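DNA mismatch repair protein MutS (Thermus aquaticus, PDB 1EWQ) takes part in DNA mismatch repair, binds mismatched DNA and possibly carries out the recognition step, and has a weak ATPase activity. Local coordinates at residues Arg343-Pro346 against Lys347-Gly350; Glu427-Arg430 against Glu431-Gly434; Leu661-Val664 against Gly665-Thr668. All coordinates share one frame; numbering follows the deposited sequence.

Contact 1 of 3, residues Arg343-Pro346 against Lys347-Gly350; sequences RASP and KDLG
The carboxylate of D348 folds back over the backbone of A344 and S345, and its OD2 does most of the touching. S345 N gives this oxygen a nearly straight bond, 2.8 Å from N to D348 OD2 with an N-H...O angle of 173°, and meets it on the anti side, somewhat out of the carboxylate plane. Just beyond, OD2 also packs at 3.5 Å against A344 CA. In return S345 OG accepts from D348 N at 3.0 Å. Its chi1 of 72° sets the hydroxyl oxygen between the backbone N and the carbonyl carbon of its own residue, from where it reaches forward over the first turn and also lies 3.3 Å from K347 CB.

The two reciprocal bonds make a capping box: S345 is the N-cap of helix 346-366, and D348, three residues on, closes the box from within the first turn. The amide of D348, which lacks the carbonyl four residues back that a later helical amide would use, is thus taken up by a side chain. Regular helical bonding sets in directly behind it, with L349 N to S345 O at 3.1 Å and G350 N to P346 O at 3.2 Å. P346 suits the position after the cap, since its nitrogen has no hydrogen to place.

D348 OD2 has a further mate in R338 of helix 332-340, so the same carboxylate that closes the cap ties the new helix to the preceding one. On another flank P346 and L349 lie against F503 of helix 479-511, also in MutS domain III.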
loop_
_atom_site.group_PDB
_atom_site.type_symbol
_atom_site.label_atom_id
_atom_site.label_comp_id
_atom_site.label_asym_id
_atom_site.label_seq_id
_atom_site.Cartn_x
_atom_site.Cartn_y
_atom_site.Cartn_z
ATOM N N ARG C 343 -11.152 -29.970 12.668
ATOM C CA ARG C 343 -9.909 -29.281 12.351
ATOM C C ARG C 343 -9.080 -28.889 13.572
ATOM O O ARG C 343 -7.948 -28.432 13.420
ATOM C CB ARG C 343 -10.187 -28.004 11.576
ATOM C CG ARG C 343 -10.833 -28.183 10.246
ATOM C CD ARG C 343 -10.832 -26.851 9.543
ATOM N NE ARG C 343 -11.441 -26.915 8.223
ATOM C CZ ARG C 343 -10.975 -26.242 7.180
ATOM N NH1 ARG C 343 -9.902 -25.476 7.332
ATOM N NH2 ARG C 343 -11.578 -26.327 5.998
ATOM N N ALA C 344 -9.641 -29.029 14.769
ATOM C CA ALA C 344 -8.928 -28.664 15.986
ATOM C C ALA C 344 -7.526 -29.278 16.053
ATOM O O ALA C 344 -7.347 -30.484 15.853
ATOM C CB ALA C 344 -9.732 -29.073 17.199
ATOM N N SER C 345 -6.546 -28.429 16.356
ATOM C CA SER C 345 -5.140 -28.808 16.444
ATOM C C SER C 345 -4.669 -29.076 17.868
ATOM O O SER C 345 -5.335 -28.725 18.839
ATOM C CB SER C 345 -4.275 -27.680 15.882
ATOM O OG SER C 345 -4.266 -26.583 16.786
ATOM N N PRO C 346 -3.503 -29.710 18.010
ATOM C CA PRO C 346 -3.062 -29.944 19.382
ATOM C C PRO C 346 -2.857 -28.599 20.083
ATOM O O PRO C 346 -2.956 -28.499 21.300
ATOM C CB PRO C 346 -1.772 -30.757 19.209
ATOM C CG PRO C 346 -1.404 -30.583 17.747
ATOM C CD PRO C 346 -2.708 -30.487 17.051
ATOM N N LYS C 347 -2.597 -27.565 19.295
ATOM C CA LYS C 347 -2.412 -26.227 19.834
ATOM C C LYS C 347 -3.761 -25.718 20.370
ATOM O O LYS C 347 -3.834 -25.086 21.435
ATOM C CB LYS C 347 -1.916 -25.284 18.741
ATOM C CG LYS C 347 -1.286 -24.018 19.266
ATOM C CD LYS C 347 0.133 -24.315 19.769
ATOM C CE LYS C 347 1.040 -24.777 18.621
ATOM N NZ LYS C 347 2.449 -24.995 19.077
ATOM N N ASP C 348 -4.831 -25.999 19.631
ATOM C CA ASP C 348 -6.153 -25.570 20.067
ATOM C C ASP C 348 -6.499 -26.214 21.399
ATOM O O ASP C 348 -7.065 -25.557 22.267
ATOM C CB ASP C 348 -7.218 -25.917 19.021
ATOM C CG ASP C 348 -7.067 -25.103 17.753
ATOM O OD1 ASP C 348 -6.859 -23.880 17.864
ATOM O OD2 ASP C 348 -7.158 -25.674 16.650
ATOM N N LEU C 349 -6.155 -27.489 21.573
ATOM C CA LEU C 349 -6.457 -28.177 22.835
ATOM C C LEU C 349 -5.680 -27.580 24.010
ATOM O O LEU C 349 -6.162 -27.571 25.142
ATOM C CB LEU C 349 -6.159 -29.680 22.726
ATOM C CG LEU C 349 -6.980 -30.451 21.675
ATOM C CD1 LEU C 349 -6.568 -31.911 21.678
ATOM C CD2 LEU C 349 -8.466 -30.327 21.971
ATOM N N GLY C 350 -4.474 -27.086 23.742
ATOM C CA GLY C 350 -3.688 -26.485 24.803
ATOM C C GLY C 350 -4.390 -25.216 25.240
ATOM O O GLY C 350 -4.623 -24.991 26.432
#

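Contact 2 of 3, residues Glu427-Arg430 against Glu431-Gly434; sequences ERER and ERTG
The last two turns of helix 406-433, just before the chain leaves the helix at G434, carry a salt-bridge network of R428, E429 and R432. One turn apart, the two arginines lie face to face: their guanidinium planes are 7° from parallel with centres 3.6 Å apart, and R428 NE sits over the middle of the R432 group. E429 OE2 serves both. R428 grips it side-on with NE and NH2, each at 3.1 Å from that oxygen, the NE bond using the anti lone pair and the NH2 bond coming from above the carboxylate plane. R432 NH1 adds a salt bridge to E429 OE2 at 3.3 Å, its guanidinium turned steeply, 77°, to the carboxylate. The other oxygen, E429 OE1, bonds to Y464.

T433 finishes the turn. With chi1 at 71°, its OG1 folds back to give a bond of 2.8 Å to E429 O, while T433 N reaches the same carbonyl at 2.9 Å from the opposite face of its plane. G434 then takes positive phi, its N making a weak bond to R430 O, and R430 turns its own guanidinium to E426 and L438 O.

Stacked arginines are like charges, with R428 NH2 and R432 NH1 3.5 Å apart; the shared negative oxygen of E429 probably offsets much of that repulsion and holds the pair flat together.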
loop_
_atom_site.group_PDB
_atom_site.type_symbol
_atom_site.label_atom_id
_atom_site.label_comp_id
_atom_site.label_asym_id
_atom_site.label_seq_id
_atom_site.Cartn_x
_atom_site.Cartn_y
_atom_site.Cartn_z
ATOM N N GLU C 427 30.557 -47.787 24.522
ATOM C CA GLU C 427 31.438 -48.079 25.643
ATOM C C GLU C 427 32.061 -49.471 25.548
ATOM O O GLU C 427 33.225 -49.658 25.892
ATOM C CB GLU C 427 30.675 -47.928 26.959
ATOM C CG GLU C 427 31.594 -47.833 28.152
ATOM C CD GLU C 427 32.722 -46.832 27.925
ATOM O OE1 GLU C 427 32.437 -45.613 27.824
ATOM O OE2 GLU C 427 33.893 -47.270 27.836
ATOM N N ARG C 428 31.290 -50.442 25.070
ATOM C CA ARG C 428 31.801 -51.796 24.914
ATOM C C ARG C 428 32.944 -51.797 23.895
ATOM O O ARG C 428 34.028 -52.331 24.156
ATOM C CB ARG C 428 30.703 -52.737 24.418
ATOM C CG ARG C 428 31.142 -54.198 24.364
ATOM C CD ARG C 428 30.148 -55.078 23.624
ATOM N NE ARG C 428 30.232 -54.893 22.178
ATOM C CZ ARG C 428 29.417 -55.471 21.300
ATOM N NH1 ARG C 428 28.447 -56.276 21.722
ATOM N NH2 ARG C 428 29.569 -55.242 19.997
ATOM N N GLU C 429 32.697 -51.188 22.737
ATOM C CA GLU C 429 33.693 -51.145 21.679
ATOM C C GLU C 429 34.951 -50.330 21.986
ATOM O O GLU C 429 36.028 -50.667 21.496
ATOM C CB GLU C 429 33.052 -50.668 20.377
ATOM C CG GLU C 429 32.135 -51.713 19.759
ATOM C CD GLU C 429 32.830 -53.051 19.566
ATOM O OE1 GLU C 429 33.786 -53.127 18.768
ATOM O OE2 GLU C 429 32.423 -54.032 20.218
ATOM N N ARG C 430 34.826 -49.272 22.787
ATOM C CA ARG C 430 35.992 -48.470 23.146
ATOM C C ARG C 430 36.987 -49.336 23.903
ATOM O O ARG C 430 38.199 -49.241 23.688
ATOM C CB ARG C 430 35.605 -47.282 24.031
ATOM C CG ARG C 430 34.905 -46.142 23.307
ATOM C CD ARG C 430 34.744 -44.921 24.212
ATOM N NE ARG C 430 34.060 -43.826 23.530
ATOM C CZ ARG C 430 33.816 -42.632 24.067
ATOM N NH1 ARG C 430 34.199 -42.361 25.309
ATOM N NH2 ARG C 430 33.179 -41.707 23.360
ATOM N N GLU C 431 36.473 -50.185 24.791
ATOM C CA GLU C 431 37.328 -51.058 25.584
ATOM C C GLU C 431 37.847 -52.245 24.769
ATOM O O GLU C 431 39.021 -52.599 24.858
ATOM C CB GLU C 431 36.577 -51.545 26.833
ATOM C CG GLU C 431 37.475 -52.235 27.868
ATOM C CD GLU C 431 38.613 -51.349 28.354
ATOM O OE1 GLU C 431 39.342 -50.786 27.507
ATOM O OE2 GLU C 431 38.788 -51.218 29.587
ATOM N N ARG C 432 36.980 -52.861 23.975
ATOM C CA ARG C 432 37.407 -53.985 23.141
ATOM C C ARG C 432 38.546 -53.562 22.203
ATOM O O ARG C 432 39.614 -54.178 22.178
ATOM C CB ARG C 432 36.252 -54.498 22.278
ATOM C CG ARG C 432 35.159 -55.267 22.998
ATOM C CD ARG C 432 34.135 -55.738 21.971
ATOM N NE ARG C 432 33.200 -56.724 22.507
ATOM C CZ ARG C 432 32.371 -57.453 21.759
ATOM N NH1 ARG C 432 32.360 -57.300 20.436
ATOM N NH2 ARG C 432 31.568 -58.352 22.328
ATOM N N THR C 433 38.298 -52.506 21.431
ATOM C CA THR C 433 39.265 -52.008 20.461
ATOM C C THR C 433 40.391 -51.190 21.062
ATOM O O THR C 433 41.462 -51.088 20.472
ATOM C CB THR C 433 38.585 -51.122 19.394
ATOM O OG1 THR C 433 38.194 -49.875 19.985
ATOM C CG2 THR C 433 37.362 -51.822 18.813
ATOM N N GLY C 434 40.150 -50.596 22.226
ATOM C CA GLY C 434 41.168 -49.776 22.856
ATOM C C GLY C 434 41.266 -48.399 22.217
ATOM O O GLY C 434 42.219 -47.666 22.459
#

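Contact 3 of 3, residues Leu661-Val664 against Gly665-Thr668; sequences LDEV and GRGT. With SO4 (sulfate ion), chain I.
R666 NH2 gives E663 OE1 a bond of 2.6 Å, the shorter of its two salt bridges to D662 and E663. The carboxylate oxygen lies at the edge of the guanidinium, 4° from its plane, and receives the N-H on its anti lone pair, while the two flat groups stand 80° apart. A water joins the same nitrogen, accepting from R666 NH2 at 2.6 Å and donating to D662 OD1. The direct pairing of D662 OD1 with R666 NH2 is long, 4.0 Å, and rests on charge alone, for the oxygen stands well out of the guanidinium plane. The arginine's chi1 of 54° sets CG against E663 O, and a bend at chi3 then turns the guanidinium back to E663.

The turn follows strand 657-662 of the P-loop NTPase domain. In this family the acidic pair at such a strand end is the Walker B motif, consistent with D662 touching the P-loop and E663 lying beside N585 of the predicted ATP site. G665 has backbone angles at which a side chain would strike the carbonyl of V664. R666 NH1 also pairs with E642 of helix 638-652. With an alanine in place of this arginine, E663 and E642 would probably lose their shared positive partner. Further on, T668 OG1 makes a weak bond to O1 of a sulfate ion, which is also bonded to H696 of the second subunit and to Y737 N of that subunit.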
loop_
_atom_site.group_PDB
_atom_site.type_symbol
_atom_site.label_atom_id
_atom_site.label_comp_id
_atom_site.label_asym_id
_atom_site.label_seq_id
_atom_site.Cartn_x
_atom_site.Cartn_y
_atom_site.Cartn_z
ATOM N N LEU C 661 -27.347 18.269 9.446
ATOM C CA LEU C 661 -27.045 18.930 8.180
ATOM C C LEU C 661 -25.927 19.941 8.354
ATOM O O LEU C 661 -25.931 20.756 9.274
ATOM C CB LEU C 661 -28.288 19.610 7.606
ATOM C CG LEU C 661 -29.539 18.740 7.420
ATOM C CD1 LEU C 661 -30.613 19.568 6.711
ATOM C CD2 LEU C 661 -29.206 17.480 6.623
ATOM N N ASP C 662 -24.971 19.873 7.436
ATOM C CA ASP C 662 -23.788 20.721 7.449
ATOM C C ASP C 662 -23.738 21.572 6.182
ATOM O O ASP C 662 -23.301 21.110 5.130
ATOM C CB ASP C 662 -22.557 19.806 7.551
ATOM C CG ASP C 662 -21.238 20.560 7.556
ATOM O OD1 ASP C 662 -20.369 20.234 6.703
ATOM O OD2 ASP C 662 -21.060 21.450 8.412
ATOM N N GLU C 663 -24.215 22.810 6.295
ATOM C CA GLU C 663 -24.210 23.770 5.192
ATOM C C GLU C 663 -24.955 23.339 3.918
ATOM O O GLU C 663 -24.487 23.553 2.794
ATOM C CB GLU C 663 -22.760 24.162 4.864
ATOM C CG GLU C 663 -21.922 24.502 6.111
ATOM C CD GLU C 663 -20.541 25.066 5.791
ATOM O OE1 GLU C 663 -19.877 24.549 4.872
ATOM O OE2 GLU C 663 -20.108 26.019 6.470
ATOM N N VAL C 664 -26.123 22.735 4.095
ATOM C CA VAL C 664 -26.937 22.323 2.958
ATOM C C VAL C 664 -27.399 23.599 2.242
ATOM O O VAL C 664 -27.928 24.520 2.878
ATOM C CB VAL C 664 -28.152 21.477 3.438
ATOM C CG1 VAL C 664 -29.229 21.400 2.364
ATOM C CG2 VAL C 664 -27.677 20.076 3.781
ATOM N N GLY C 665 -27.171 23.659 0.931
ATOM C CA GLY C 665 -27.551 24.830 0.147
ATOM C C GLY C 665 -26.383 25.407 -0.641
ATOM O O GLY C 665 -26.566 26.153 -1.602
ATOM N N ARG C 666 -25.173 25.066 -0.209
ATOM C CA ARG C 666 -23.930 25.502 -0.850
ATOM C C ARG C 666 -23.856 24.908 -2.262
ATOM O O ARG C 666 -24.555 23.952 -2.584
ATOM C CB ARG C 666 -22.730 24.956 -0.068
ATOM C CG ARG C 666 -22.865 23.435 0.074
ATOM C CD ARG C 666 -21.580 22.650 0.305
ATOM N NE ARG C 666 -20.963 22.914 1.594
ATOM C CZ ARG C 666 -20.246 22.019 2.271
ATOM N NH1 ARG C 666 -20.070 20.798 1.787
ATOM N NH2 ARG C 666 -19.682 22.356 3.420
ATOM N N GLY C 667 -22.990 25.471 -3.092
ATOM C CA GLY C 667 -22.809 24.946 -4.428
ATOM C C GLY C 667 -23.620 25.540 -5.561
ATOM O O GLY C 667 -23.493 25.077 -6.690
ATOM N N THR C 668 -24.453 26.539 -5.281
ATOM C CA THR C 668 -25.248 27.158 -6.337
ATOM C C THR C 668 -25.281 28.681 -6.205
ATOM O O THR C 668 -24.416 29.275 -5.561
ATOM C CB THR C 668 -26.692 26.602 -6.340
ATOM O OG1 THR C 668 -27.406 27.114 -7.478
ATOM C CG2 THR C 668 -27.416 26.976 -5.060
HETATM S S SO4 I . -26.906 28.045 -10.980
HETATM O O1 SO4 I . -26.260 26.816 -10.474
HETATM O O2 SO4 I . -27.448 27.787 -12.324
HETATM O O3 SO4 I . -28.003 28.427 -10.062
HETATM O O4 SO4 I . -25.927 29.148 -11.052
HETATM O O HOH W 1 -18.271 20.569 4.666
#

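The three contacts follow one another along the chain and lie far apart in an elongated molecule. Contacts 1 and 2 both belong to MutS domain III, at the beginning of helix 346-366 and the end of helix 406-433, with centres about 48 Å apart; their nearest atoms are about 18 and 15 Å from the bound DNA. Contact 3 belongs to the ATPase domain, at the end of strand 657-662 in its mixed sheet, with its centre about 99 Å from that of contact 2 and its nearest atom about 52 Å from the DNA. Any coupling between the nucleotide site and the DNA would therefore have to act over a long distance.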